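Long-range contacts in Lin2634 protein (Listeria innocua, PDB 3MZO), which binds calcium ions through a histidine-aspartate metal site and is probably an HD-domain phosphohydrolase related to the YfbR-like 5'-deoxynucleotidases: residues S12-C20 against E28-Y36; T128-I136 against E172-K180. All coordinates share one frame; numbering follows the deposited sequence.

Contact 1. Residues S12-C20 against E28-Y36. With CA (calcium ion), chain K.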
ATOM      1  N   SER B  12       0.881  18.426   3.437  1.00 26.53           N
ATOM      2  CA  SER B  12       0.975  16.963   3.537  1.00 27.91           C
ATOM      3  C   SER B  12      -0.142  16.207   2.835  1.00 26.42           C
ATOM      4  O   SER B  12       0.076  15.096   2.368  1.00 26.53           O
ATOM      5  CB  SER B  12       1.025  16.498   4.992  1.00 29.62           C
ATOM      6  OG  SER B  12       2.315  16.750   5.527  1.00 36.66           O
ATOM      7  N   ASP B  13      -1.328  16.788   2.784  1.00 27.14           N
ATOM      8  CA  ASP B  13      -2.428  16.181   2.064  1.00 28.04           C
ATOM      9  C   ASP B  13      -2.148  16.023   0.568  1.00 28.07           C
ATOM     10  O   ASP B  13      -2.671  15.089  -0.052  1.00 25.43           O
ATOM     11  CB  ASP B  13      -3.730  16.960   2.282  1.00 29.71           C
ATOM     12  CG  ASP B  13      -4.122  17.043   3.781  1.00 31.50           C
ATOM     13  OD1 ASP B  13      -3.576  16.272   4.621  1.00 39.13           O
ATOM     14  OD2 ASP B  13      -4.964  17.866   4.103  1.00 40.89           O
ATOM     15  N   LEU B  14      -1.340  16.918  -0.011  1.00 25.91           N
ATOM     16  CA  LEU B  14      -0.951  16.785  -1.410  1.00 24.28           C
ATOM     17  C   LEU B  14      -0.071  15.579  -1.719  1.00 24.79           C
ATOM     18  O   LEU B  14       0.167  15.267  -2.893  1.00 25.34           O
ATOM     19  CB  LEU B  14      -0.272  18.074  -1.925  1.00 25.36           C
ATOM     20  CG  LEU B  14      -1.310  19.162  -2.198  1.00 29.71           C
ATOM     21  CD1 LEU B  14      -0.652  20.524  -2.263  1.00 38.96           C
ATOM     22  CD2 LEU B  14      -2.043  18.815  -3.477  1.00 28.66           C
ATOM     23  N   GLU B  15       0.412  14.905  -0.685  1.00 24.23           N
ATOM     24  CA  GLU B  15       1.136  13.670  -0.830  1.00 23.55           C
ATOM     25  C   GLU B  15       0.209  12.451  -1.001  1.00 25.26           C
ATOM     26  O   GLU B  15       0.681  11.350  -1.323  1.00 25.08           O
ATOM     27  CB  GLU B  15       1.950  13.399   0.441  1.00 25.44           C
ATOM     28  CG  GLU B  15       2.960  14.435   0.764  1.00 24.31           C
ATOM     29  CD  GLU B  15       3.725  14.131   2.080  1.00 31.72           C
ATOM     30  OE1 GLU B  15       3.603  13.054   2.706  1.00 31.73           O
ATOM     31  OE2 GLU B  15       4.454  15.001   2.492  1.00 31.25           O
ATOM     32  N   ASN B  16      -1.071  12.652  -0.711  1.00 23.95           N
ATOM     33  CA  ASN B  16      -2.083  11.603  -0.780  1.00 28.89           C
ATOM     34  C   ASN B  16      -3.028  11.745  -1.969  1.00 28.52           C
ATOM     35  O   ASN B  16      -4.015  11.016  -2.047  1.00 31.88           O
ATOM     36  CB  ASN B  16      -2.887  11.589   0.534  1.00 27.41           C
ATOM     37  CG  ASN B  16      -2.035  11.184   1.735  1.00 36.95           C
ATOM     38  OD1 ASN B  16      -1.072  10.413   1.599  1.00 34.84           O
ATOM     39  ND2 ASN B  16      -2.379  11.705   2.914  1.00 39.79           N
ATOM     40  N   ILE B  17      -2.746  12.715  -2.840  1.00 27.47           N
ATOM     41  CA  ILE B  17      -3.481  12.951  -4.074  1.00 26.06           C
ATOM     42  C   ILE B  17      -2.498  12.604  -5.185  1.00 27.37           C
ATOM     43  O   ILE B  17      -1.391  13.133  -5.260  1.00 23.14           O
ATOM     44  CB  ILE B  17      -3.950  14.393  -4.188  1.00 27.32           C
ATOM     45  CG1 ILE B  17      -4.829  14.706  -2.977  1.00 28.33           C
ATOM     46  CG2 ILE B  17      -4.785  14.624  -5.508  1.00 23.67           C
ATOM     47  CD1 ILE B  17      -5.163  16.109  -2.868  1.00 35.99           C
ATOM     48  N   TYR B  18      -2.918  11.682  -6.022  1.00 25.64           N
ATOM     49  CA  TYR B  18      -2.093  11.144  -7.079  1.00 27.51           C
ATOM     50  C   TYR B  18      -2.551  11.591  -8.438  1.00 28.73           C
ATOM     51  O   TYR B  18      -3.705  11.949  -8.631  1.00 30.06           O
ATOM     52  CB  TYR B  18      -2.092   9.649  -6.971  1.00 29.63           C
ATOM     53  CG  TYR B  18      -1.393   9.227  -5.731  1.00 31.87           C
ATOM     54  CD1 TYR B  18      -0.018   9.061  -5.731  1.00 31.83           C
ATOM     55  CD2 TYR B  18      -2.083   9.059  -4.529  1.00 39.02           C
ATOM     56  CE1 TYR B  18       0.669   8.703  -4.573  1.00 30.08           C
ATOM     57  CE2 TYR B  18      -1.399   8.685  -3.350  1.00 36.97           C
ATOM     58  CZ  TYR B  18      -0.014   8.512  -3.402  1.00 37.56           C
ATOM     59  OH  TYR B  18       0.717   8.136  -2.302  1.00 42.62           O
ATOM     60  N   ARG B  19      -1.616  11.602  -9.379  1.00 28.33           N
ATOM     61  CA  ARG B  19      -1.896  12.085 -10.703  1.00 31.85           C
ATOM     62  C   ARG B  19      -2.506  10.979 -11.524  1.00 31.95           C
ATOM     63  O   ARG B  19      -2.056   9.845 -11.436  1.00 32.42           O
ATOM     64  CB  ARG B  19      -0.603  12.588 -11.326  1.00 32.95           C
ATOM     65  CG  ARG B  19      -0.150  13.863 -10.620  1.00 31.17           C
ATOM     66  CD  ARG B  19       1.191  14.288 -10.991  1.00 29.27           C
ATOM     67  NE  ARG B  19       1.472  14.311 -12.424  1.00 24.41           N
ATOM     68  CZ  ARG B  19       1.142  15.297 -13.264  1.00 33.63           C
ATOM     69  NH1 ARG B  19       0.443  16.363 -12.876  1.00 35.53           N
ATOM     70  NH2 ARG B  19       1.497  15.203 -14.530  1.00 32.97           N
ATOM     71  N   CYS B  20      -3.488  11.360 -12.336  1.00 33.57           N
ATOM     72  CA  CYS B  20      -4.303  10.494 -13.191  1.00 37.52           C
ATOM     73  C   CYS B  20      -4.592   9.118 -12.588  1.00 34.85           C
ATOM     74  O   CYS B  20      -4.151   8.101 -13.064  1.00 36.17           O
ATOM     75  CB  CYS B  20      -3.813  10.440 -14.653  1.00 42.25           C
ATOM     76  SG  CYS B  20      -2.131  11.032 -15.060  1.00 58.05           S
ATOM     77  N   GLU B  28       3.451   5.483  -9.320  1.00 28.58           N
ATOM     78  CA  GLU B  28       2.528   6.577  -9.013  1.00 31.42           C
ATOM     79  C   GLU B  28       3.364   7.772  -8.541  1.00 29.30           C
ATOM     80  O   GLU B  28       4.470   7.599  -8.051  1.00 31.04           O
ATOM     81  CB  GLU B  28       1.561   6.188  -7.901  1.00 31.86           C
ATOM     82  CG  GLU B  28       0.519   5.127  -8.324  1.00 46.66           C
ATOM     83  CD  GLU B  28      -0.804   5.711  -8.834  1.00 61.18           C
ATOM     84  OE1 GLU B  28      -1.627   6.128  -7.974  1.00 68.18           O
ATOM     85  OE2 GLU B  28      -1.041   5.716 -10.073  1.00 54.92           O
ATOM     86  N   HIS B  29       2.816   8.962  -8.700  1.00 26.75           N
ATOM     87  CA  HIS B  29       3.497  10.216  -8.312  1.00 25.74           C
ATOM     88  C   HIS B  29       2.467  11.080  -7.643  1.00 21.99           C
ATOM     89  O   HIS B  29       1.390  11.259  -8.197  1.00 24.11           O
ATOM     90  CB  HIS B  29       4.032  10.936  -9.558  1.00 26.32           C
ATOM     91  CG  HIS B  29       4.914  10.077 -10.414  1.00 22.10           C
ATOM     92  ND1 HIS B  29       6.215   9.777 -10.074  1.00 25.51           N
ATOM     93  CD2 HIS B  29       4.660   9.412 -11.569  1.00 25.59           C
ATOM     94  CE1 HIS B  29       6.738   8.989 -11.005  1.00 30.88           C
ATOM     95  NE2 HIS B  29       5.811   8.748 -11.920  1.00 27.08           N
ATOM     96  N   SER B  30       2.753  11.573  -6.434  1.00 22.37           N
ATOM     97  CA  SER B  30       1.814  12.473  -5.759  1.00 20.24           C
ATOM     98  C   SER B  30       1.843  13.854  -6.385  1.00 20.41           C
ATOM     99  O   SER B  30       2.779  14.211  -7.105  1.00 20.21           O
ATOM    100  CB  SER B  30       2.097  12.583  -4.269  1.00 21.42           C
ATOM    101  OG  SER B  30       3.312  13.284  -4.014  1.00 19.89           O
ATOM    102  N   VAL B  31       0.824  14.644  -6.112  1.00 20.06           N
ATOM    103  CA  VAL B  31       0.829  16.023  -6.610  1.00 22.07           C
ATOM    104  C   VAL B  31       2.008  16.781  -5.994  1.00 21.93           C
ATOM    105  O   VAL B  31       2.601  17.579  -6.666  1.00 21.54           O
ATOM    106  CB  VAL B  31      -0.488  16.767  -6.332  1.00 20.80           C
ATOM    107  CG1 VAL B  31      -0.391  18.233  -6.769  1.00 23.40           C
ATOM    108  CG2 VAL B  31      -1.640  16.109  -7.057  1.00 25.04           C
ATOM    109  N   ALA B  32       2.346  16.506  -4.720  1.00 22.10           N
ATOM    110  CA  ALA B  32       3.497  17.127  -4.069  1.00 21.76           C
ATOM    111  C   ALA B  32       4.760  16.803  -4.841  1.00 22.46           C
ATOM    112  O   ALA B  32       5.581  17.690  -5.114  1.00 22.77           O
ATOM    113  CB  ALA B  32       3.646  16.671  -2.599  1.00 19.58           C
ATOM    114  N   GLU B  33       4.920  15.541  -5.211  1.00 20.98           N
ATOM    115  CA  GLU B  33       6.107  15.109  -5.953  1.00 19.29           C
ATOM    116  C   GLU B  33       6.214  15.762  -7.317  1.00 23.08           C
ATOM    117  O   GLU B  33       7.295  16.229  -7.739  1.00 20.12           O
ATOM    118  CB  GLU B  33       6.155  13.584  -6.052  1.00 22.42           C
ATOM    119  CG  GLU B  33       6.587  12.968  -4.741  1.00 18.16           C
ATOM    120  CD  GLU B  33       6.245  11.514  -4.525  1.00 26.23           C
ATOM    121  OE1 GLU B  33       5.387  10.966  -5.254  1.00 22.53           O
ATOM    122  OE2 GLU B  33       6.857  10.928  -3.610  1.00 27.05           O
ATOM    123  N   HIS B  34       5.072  15.829  -7.989  1.00 22.20           N
ATOM    124  CA  HIS B  34       4.999  16.496  -9.257  1.00 21.91           C
ATOM    125  C   HIS B  34       5.400  17.968  -9.142  1.00 21.13           C
ATOM    126  O   HIS B  34       6.126  18.458  -9.975  1.00 20.34           O
ATOM    127  CB  HIS B  34       3.597  16.316  -9.832  1.00 22.02           C
ATOM    128  CG  HIS B  34       3.286  17.206 -10.980  1.00 22.50           C
ATOM    129  ND1 HIS B  34       3.813  17.002 -12.241  1.00 25.82           N
ATOM    130  CD2 HIS B  34       2.483  18.292 -11.070  1.00 22.03           C
ATOM    131  CE1 HIS B  34       3.343  17.937 -13.057  1.00 28.50           C
ATOM    132  NE2 HIS B  34       2.528  18.720 -12.374  1.00 26.30           N
ATOM    133  N   SER B  35       4.923  18.655  -8.106  1.00 22.23           N
ATOM    134  CA  SER B  35       5.225  20.068  -7.927  1.00 22.40           C
ATOM    135  C   SER B  35       6.724  20.293  -7.699  1.00 22.72           C
ATOM    136  O   SER B  35       7.321  21.206  -8.269  1.00 21.36           O
ATOM    137  CB  SER B  35       4.379  20.654  -6.799  1.00 23.01           C
ATOM    138  OG  SER B  35       3.017  20.441  -7.055  1.00 23.07           O
ATOM    139  N   TYR B  36       7.323  19.432  -6.887  1.00 21.66           N
ATOM    140  CA  TYR B  36       8.764  19.413  -6.682  1.00 21.01           C
ATOM    141  C   TYR B  36       9.535  19.278  -7.986  1.00 21.08           C
ATOM    142  O   TYR B  36      10.464  20.066  -8.263  1.00 20.99           O
ATOM    143  CB  TYR B  36       9.174  18.325  -5.670  1.00 18.81           C
ATOM    144  CG  TYR B  36      10.660  18.079  -5.694  1.00 20.84           C
ATOM    145  CD1 TYR B  36      11.548  19.030  -5.181  1.00 26.46           C
ATOM    146  CD2 TYR B  36      11.188  16.942  -6.287  1.00 21.53           C
ATOM    147  CE1 TYR B  36      12.951  18.839  -5.237  1.00 20.36           C
ATOM    148  CE2 TYR B  36      12.584  16.740  -6.358  1.00 25.59           C
ATOM    149  CZ  TYR B  36      13.461  17.695  -5.823  1.00 29.60           C
ATOM    150  OH  TYR B  36      14.843  17.509  -5.878  1.00 33.47           O
TER
HETATM  151 CA    CA K 302       0.457  20.150 -13.506  1.00 66.66          CA
HETATM  152  O   HOH W   1       0.435   8.860 -10.429  1.00 33.62           O
HETATM  153  O   HOH W   2      -1.541  21.822 -13.902  1.00 46.06           O
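R19 reaches from the loop that follows helix 4-13 to the first turn of helix 31-51 and ends flat against the ring of H34. Its CB and CG pass the carbonyl oxygen of H29, each about 3.9 Å from H29 O. CD then runs alongside the histidine's own stem, with R19 CD 3.4 Å from H34 CB. A bend at chi3 (48°) turns the guanidinium over the imidazole, where the planes lie 8° apart and the group centres 3.5 Å. CZ sits nearest ND1, and NH1 lies above the ring 3.2 Å from H34 NE2, a stacking approach without a hydrogen bond. Its NE is salt-bridged to E145 of helix 129-151, so one arginine spans helices 31-51 and 129-151.

H34 belongs to the H...HD...D signature of HD-domain proteins: its NE2 binds calcium at 2.8 Å, alongside H68, D69, D138 and water 2, while its ND1 is hydrogen-bonded to D141. With both ring nitrogens engaged in this way, the rotation of the imidazole is fixed, and R19 covers one face.

The backbones meet in a single bridge at Y18 and S30. R19 N donates to H29 O, V31 N to I17 O (2.8 Å) and A32 N to L14 O. S30 and E33 form a capping box at the start of helix 31-51: E33 N donates to S30 OG, and S30 N to E33 OE1 at 174°. S30 OG is also hydrogen-bonded to E33 of the second subunit. Water 1 joins R19 O to H29 N. Beyond the backbone bonds, V31 offers CG1 to L14 CD2 (3.7 Å) and CG2 to I17 CG2, and E15 turns outward to H29 and K37 of the second subunit.

Contact 2. Residues T128-I136 against E172-K180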
ATOM      1  N   THR B 128       3.875  35.697 -19.932  1.00 38.54           N
ATOM      2  CA  THR B 128       5.188  36.187 -19.496  1.00 37.26           C
ATOM      3  C   THR B 128       6.198  35.069 -19.718  1.00 35.15           C
ATOM      4  O   THR B 128       5.819  33.895 -19.883  1.00 37.47           O
ATOM      5  CB  THR B 128       5.211  36.585 -18.018  1.00 38.94           C
ATOM      6  OG1 THR B 128       5.048  35.419 -17.199  1.00 33.93           O
ATOM      7  CG2 THR B 128       4.104  37.642 -17.712  1.00 35.55           C
ATOM      8  N   LEU B 129       7.481  35.423 -19.696  1.00 34.93           N
ATOM      9  CA  LEU B 129       8.533  34.437 -19.833  1.00 32.95           C
ATOM     10  C   LEU B 129       8.365  33.351 -18.772  1.00 31.36           C
ATOM     11  O   LEU B 129       8.481  32.159 -19.080  1.00 29.39           O
ATOM     12  CB  LEU B 129       9.920  35.074 -19.721  1.00 33.84           C
ATOM     13  CG  LEU B 129      11.116  34.122 -19.782  1.00 33.15           C
ATOM     14  CD1 LEU B 129      11.162  33.372 -21.135  1.00 33.48           C
ATOM     15  CD2 LEU B 129      12.414  34.927 -19.523  1.00 36.70           C
ATOM     16  N   GLU B 130       8.089  33.755 -17.538  1.00 30.63           N
ATOM     17  CA  GLU B 130       8.035  32.787 -16.416  1.00 29.48           C
ATOM     18  C   GLU B 130       6.798  31.880 -16.477  1.00 30.03           C
ATOM     19  O   GLU B 130       6.828  30.727 -16.012  1.00 29.60           O
ATOM     20  CB  GLU B 130       8.109  33.511 -15.080  1.00 28.60           C
ATOM     21  CG  GLU B 130       9.440  34.281 -14.873  1.00 29.19           C
ATOM     22  CD  GLU B 130       9.550  35.546 -15.691  1.00 33.50           C
ATOM     23  OE1 GLU B 130       8.504  36.106 -16.105  1.00 28.70           O
ATOM     24  OE2 GLU B 130      10.693  35.997 -15.903  1.00 33.85           O
ATOM     25  N   GLY B 131       5.723  32.397 -17.077  1.00 31.16           N
ATOM     26  CA  GLY B 131       4.507  31.620 -17.306  1.00 30.36           C
ATOM     27  C   GLY B 131       4.680  30.570 -18.385  1.00 30.61           C
ATOM     28  O   GLY B 131       4.133  29.454 -18.292  1.00 30.74           O
ATOM     29  N   LYS B 132       5.422  30.928 -19.428  1.00 30.82           N
ATOM     30  CA  LYS B 132       5.746  29.961 -20.462  1.00 29.88           C
ATOM     31  C   LYS B 132       6.711  28.908 -19.923  1.00 28.82           C
ATOM     32  O   LYS B 132       6.618  27.726 -20.302  1.00 28.05           O
ATOM     33  CB  LYS B 132       6.316  30.636 -21.691  1.00 31.06           C
ATOM     34  CG  LYS B 132       5.348  31.565 -22.358  1.00 34.68           C
ATOM     35  CD  LYS B 132       6.018  32.280 -23.538  1.00 37.39           C
ATOM     36  CE  LYS B 132       5.003  33.073 -24.279  1.00 45.46           C
ATOM     37  NZ  LYS B 132       5.566  33.803 -25.462  1.00 45.98           N
ATOM     38  N   ILE B 133       7.617  29.311 -19.036  1.00 26.66           N
ATOM     39  CA  ILE B 133       8.497  28.329 -18.410  1.00 26.16           C
ATOM     40  C   ILE B 133       7.656  27.337 -17.633  1.00 26.32           C
ATOM     41  O   ILE B 133       7.956  26.140 -17.635  1.00 27.96           O
ATOM     42  CB  ILE B 133       9.597  28.975 -17.540  1.00 26.53           C
ATOM     43  CG1 ILE B 133      10.673  29.605 -18.440  1.00 27.18           C
ATOM     44  CG2 ILE B 133      10.256  27.970 -16.575  1.00 25.57           C
ATOM     45  CD1 ILE B 133      11.630  30.478 -17.694  1.00 27.46           C
ATOM     46  N   LEU B 134       6.610  27.809 -16.965  1.00 27.89           N
ATOM     47  CA  LEU B 134       5.710  26.886 -16.243  1.00 27.25           C
ATOM     48  C   LEU B 134       5.011  25.958 -17.223  1.00 28.95           C
ATOM     49  O   LEU B 134       4.901  24.760 -16.958  1.00 29.97           O
ATOM     50  CB  LEU B 134       4.659  27.633 -15.419  1.00 27.33           C
ATOM     51  CG  LEU B 134       3.572  26.762 -14.746  1.00 26.13           C
ATOM     52  CD1 LEU B 134       4.111  25.631 -13.866  1.00 25.14           C
ATOM     53  CD2 LEU B 134       2.588  27.647 -13.963  1.00 28.08           C
ATOM     54  N   ALA B 135       4.536  26.508 -18.352  1.00 28.96           N
ATOM     55  CA  ALA B 135       3.839  25.693 -19.345  1.00 28.81           C
ATOM     56  C   ALA B 135       4.730  24.550 -19.833  1.00 27.42           C
ATOM     57  O   ALA B 135       4.286  23.396 -19.859  1.00 26.61           O
ATOM     58  CB  ALA B 135       3.277  26.552 -20.573  1.00 27.75           C
ATOM     59  N   ILE B 136       5.975  24.842 -20.190  1.00 25.50           N
ATOM     60  CA  ILE B 136       6.805  23.803 -20.768  1.00 27.19           C
ATOM     61  C   ILE B 136       7.260  22.826 -19.695  1.00 26.40           C
ATOM     62  O   ILE B 136       7.408  21.635 -19.983  1.00 28.53           O
ATOM     63  CB  ILE B 136       7.996  24.322 -21.595  1.00 29.46           C
ATOM     64  CG1 ILE B 136       8.976  25.132 -20.742  1.00 33.79           C
ATOM     65  CG2 ILE B 136       7.507  25.178 -22.803  1.00 31.54           C
ATOM     66  CD1 ILE B 136      10.221  25.631 -21.528  1.00 36.20           C
ATOM     67  N   GLU B 172       5.370  23.758 -29.671  1.00 38.80           N
ATOM     68  CA  GLU B 172       4.713  25.063 -29.864  0.60 40.71           C
ATOM     69  C   GLU B 172       5.574  26.183 -29.298  1.00 39.99           C
ATOM     70  O   GLU B 172       5.421  27.345 -29.662  1.00 38.14           O
ATOM     71  CB  GLU B 172       3.352  25.136 -29.146  0.60 40.84           C
ATOM     72  CG  GLU B 172       2.235  24.254 -29.705  0.60 44.29           C
ATOM     73  CD  GLU B 172       0.921  24.439 -28.950  0.60 44.34           C
ATOM     74  OE1 GLU B 172       0.730  25.481 -28.280  0.60 48.38           O
ATOM     75  OE2 GLU B 172       0.077  23.537 -29.013  0.60 44.75           O
ATOM     76  N   TYR B 173       6.462  25.833 -28.363  1.00 36.67           N
ATOM     77  CA  TYR B 173       7.277  26.847 -27.664  1.00 35.29           C
ATOM     78  C   TYR B 173       8.751  26.850 -28.138  1.00 34.06           C
ATOM     79  O   TYR B 173       9.657  27.356 -27.441  1.00 36.16           O
ATOM     80  CB  TYR B 173       7.192  26.601 -26.149  1.00 35.83           C
ATOM     81  CG  TYR B 173       5.820  26.825 -25.506  1.00 34.57           C
ATOM     82  CD1 TYR B 173       4.855  25.820 -25.469  1.00 36.11           C
ATOM     83  CD2 TYR B 173       5.529  28.019 -24.861  1.00 37.75           C
ATOM     84  CE1 TYR B 173       3.613  26.035 -24.847  1.00 34.26           C
ATOM     85  CE2 TYR B 173       4.313  28.224 -24.228  1.00 38.30           C
ATOM     86  CZ  TYR B 173       3.360  27.232 -24.226  1.00 35.43           C
ATOM     87  OH  TYR B 173       2.158  27.497 -23.597  1.00 35.37           O
ATOM     88  N   ARG B 174       8.996  26.331 -29.336  1.00 34.64           N
ATOM     89  CA  ARG B 174      10.363  26.160 -29.851  0.50 37.06           C
ATOM     90  C   ARG B 174      11.132  27.463 -30.099  1.00 36.60           C
ATOM     91  O   ARG B 174      12.329  27.413 -30.343  1.00 38.12           O
ATOM     92  CB  ARG B 174      10.364  25.302 -31.129  0.50 38.28           C
ATOM     93  CG  ARG B 174       9.660  25.941 -32.323  0.50 46.03           C
ATOM     94  CD  ARG B 174       9.774  25.086 -33.593  0.50 54.92           C
ATOM     95  NE  ARG B 174       8.733  24.068 -33.662  0.50 58.97           N
ATOM     96  CZ  ARG B 174       7.507  24.306 -34.110  0.50 62.54           C
ATOM     97  NH1 ARG B 174       7.185  25.519 -34.550  0.50 63.65           N
ATOM     98  NH2 ARG B 174       6.613  23.326 -34.122  0.50 62.38           N
ATOM     99  N   GLU B 175      10.453  28.620 -30.061  1.00 36.23           N
ATOM    100  CA  GLU B 175      11.159  29.915 -30.231  1.00 37.60           C
ATOM    101  C   GLU B 175      11.986  30.201 -28.971  1.00 38.35           C
ATOM    102  O   GLU B 175      12.965  30.935 -29.014  1.00 38.94           O
ATOM    103  CB  GLU B 175      10.196  31.078 -30.519  1.00 37.07           C
HETATM  104  N   MSE B 176      11.612  29.585 -27.856  1.00 36.35           N
HETATM  105  CA  MSE B 176      12.313  29.784 -26.591  1.00 35.47           C
HETATM  106  C   MSE B 176      13.665  29.065 -26.550  1.00 34.82           C
HETATM  107  O   MSE B 176      13.792  27.916 -26.975  1.00 36.09           O
HETATM  108  CB  MSE B 176      11.463  29.265 -25.423  1.00 31.93           C
HETATM  109  CG  MSE B 176      10.156  29.996 -25.126  1.00 30.98           C
HETATM  110 SE   MSE B 176       9.200  29.043 -23.726  0.75 38.08          SE
HETATM  111  CE  MSE B 176      10.240  29.637 -22.175  1.00 33.56           C
ATOM    112  N   ALA B 177      14.659  29.736 -25.972  1.00 35.09           N
ATOM    113  CA  ALA B 177      15.972  29.107 -25.732  1.00 34.51           C
ATOM    114  C   ALA B 177      15.826  27.798 -24.937  1.00 31.42           C
ATOM    115  O   ALA B 177      16.466  26.802 -25.260  1.00 33.92           O
ATOM    116  CB  ALA B 177      16.901  30.078 -25.014  1.00 33.89           C
ATOM    117  N   SER B 178      14.968  27.810 -23.920  1.00 31.87           N
ATOM    118  CA  SER B 178      14.620  26.594 -23.134  1.00 30.60           C
ATOM    119  C   SER B 178      14.275  25.367 -23.969  1.00 31.12           C
ATOM    120  O   SER B 178      14.847  24.282 -23.773  1.00 32.63           O
ATOM    121  CB  SER B 178      13.412  26.881 -22.228  1.00 29.43           C
ATOM    122  OG  SER B 178      13.745  27.820 -21.238  1.00 32.01           O
ATOM    123  N   VAL B 179      13.321  25.533 -24.879  1.00 31.28           N
ATOM    124  CA  VAL B 179      12.855  24.439 -25.705  1.00 30.69           C
ATOM    125  C   VAL B 179      13.876  24.117 -26.786  1.00 33.07           C
ATOM    126  O   VAL B 179      14.027  22.947 -27.146  1.00 36.57           O
ATOM    127  CB  VAL B 179      11.448  24.730 -26.307  1.00 31.67           C
ATOM    128  CG1 VAL B 179      11.011  23.606 -27.286  1.00 27.23           C
ATOM    129  CG2 VAL B 179      10.438  24.927 -25.192  1.00 29.40           C
ATOM    130  N   LYS B 180      14.596  25.119 -27.297  1.00 33.81           N
ATOM    131  CA  LYS B 180      15.673  24.824 -28.249  1.00 35.54           C
ATOM    132  C   LYS B 180      16.661  23.917 -27.533  1.00 34.78           C
ATOM    133  O   LYS B 180      17.115  22.912 -28.096  1.00 35.07           O
ATOM    134  CB  LYS B 180      16.405  26.091 -28.730  1.00 36.31           C
ATOM    135  CG  LYS B 180      15.678  26.920 -29.800  1.00 42.40           C
ATOM    136  CD  LYS B 180      16.556  28.132 -30.191  1.00 50.63           C
ATOM    137  CE  LYS B 180      15.742  29.349 -30.575  1.00 54.07           C
ATOM    138  NZ  LYS B 180      14.987  29.121 -31.819  1.00 58.93           N
TER
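The ring of Y173 has the CG2 methyl of I136 over one face, 4.0 Å from the ring centroid and 29° off the normal, a CH-pi contact. K132 CG lies at the ring edge, near its plane, 4.0 Å from Y173 CE2. At the far end the A135 methyl approaches obliquely, its CB 3.4 Å from Y173 OH. Three residues of helix 129-151 thus touch one face, an edge and the hydroxyl end of the tyrosine.

I136 also reaches forward. With CG1 placed between its backbone N and carbonyl carbon (chi1 62°), CG2 is left for the ring while CD1 extends to the start of helix 177-191. There I136 CD1 meets V179 CG2 at 3.7 Å and S178 CB at 3.5 Å, the latter tighter than usual van der Waals contact. The selenomethionine M176, at the N-cap position of that helix, bends at chi3 (77°). Its SE lies 3.9 Å from K132 CB, and its CE methyl touches both I133 CG1 (3.8 Å) and L129 CD1. Helix 31-51 meets the same cluster, A42 touching I133 and F45 touching both I136 and S178.

No hydrogen bond crosses between the segments, and the polar ends look elsewhere: S178 OG bonds E49, and K132 NZ bonds a diethylene glycol probably left from crystallisation. Cohesion between the two segments is therefore mainly apolar packing, to which the CH-pi contact adds a weakly directional part.

How the contacts relate
From the N terminus, helix 4-13 runs into contact 1, which closes a short loop: seven residues, neither helix nor strand, separate 12-20 from 28-36. The chain then continues along helix 31-51 and through helices 58-67, 87-108 and 114-121 before contact 2 opens at 128-136. Contact 2 closes a larger, mostly helical excursion of 35 residues, returning at 172-180. The two are in series, neither nested nor crossed, with centres 24 Å apart on opposite sides of the chain's centre. Two helices link them: helix 31-51 is part of contact 1 and packs on contact 2, helix 129-151 is part of contact 2 and packs on contact 1, and they supply H34 and D138 to one calcium site.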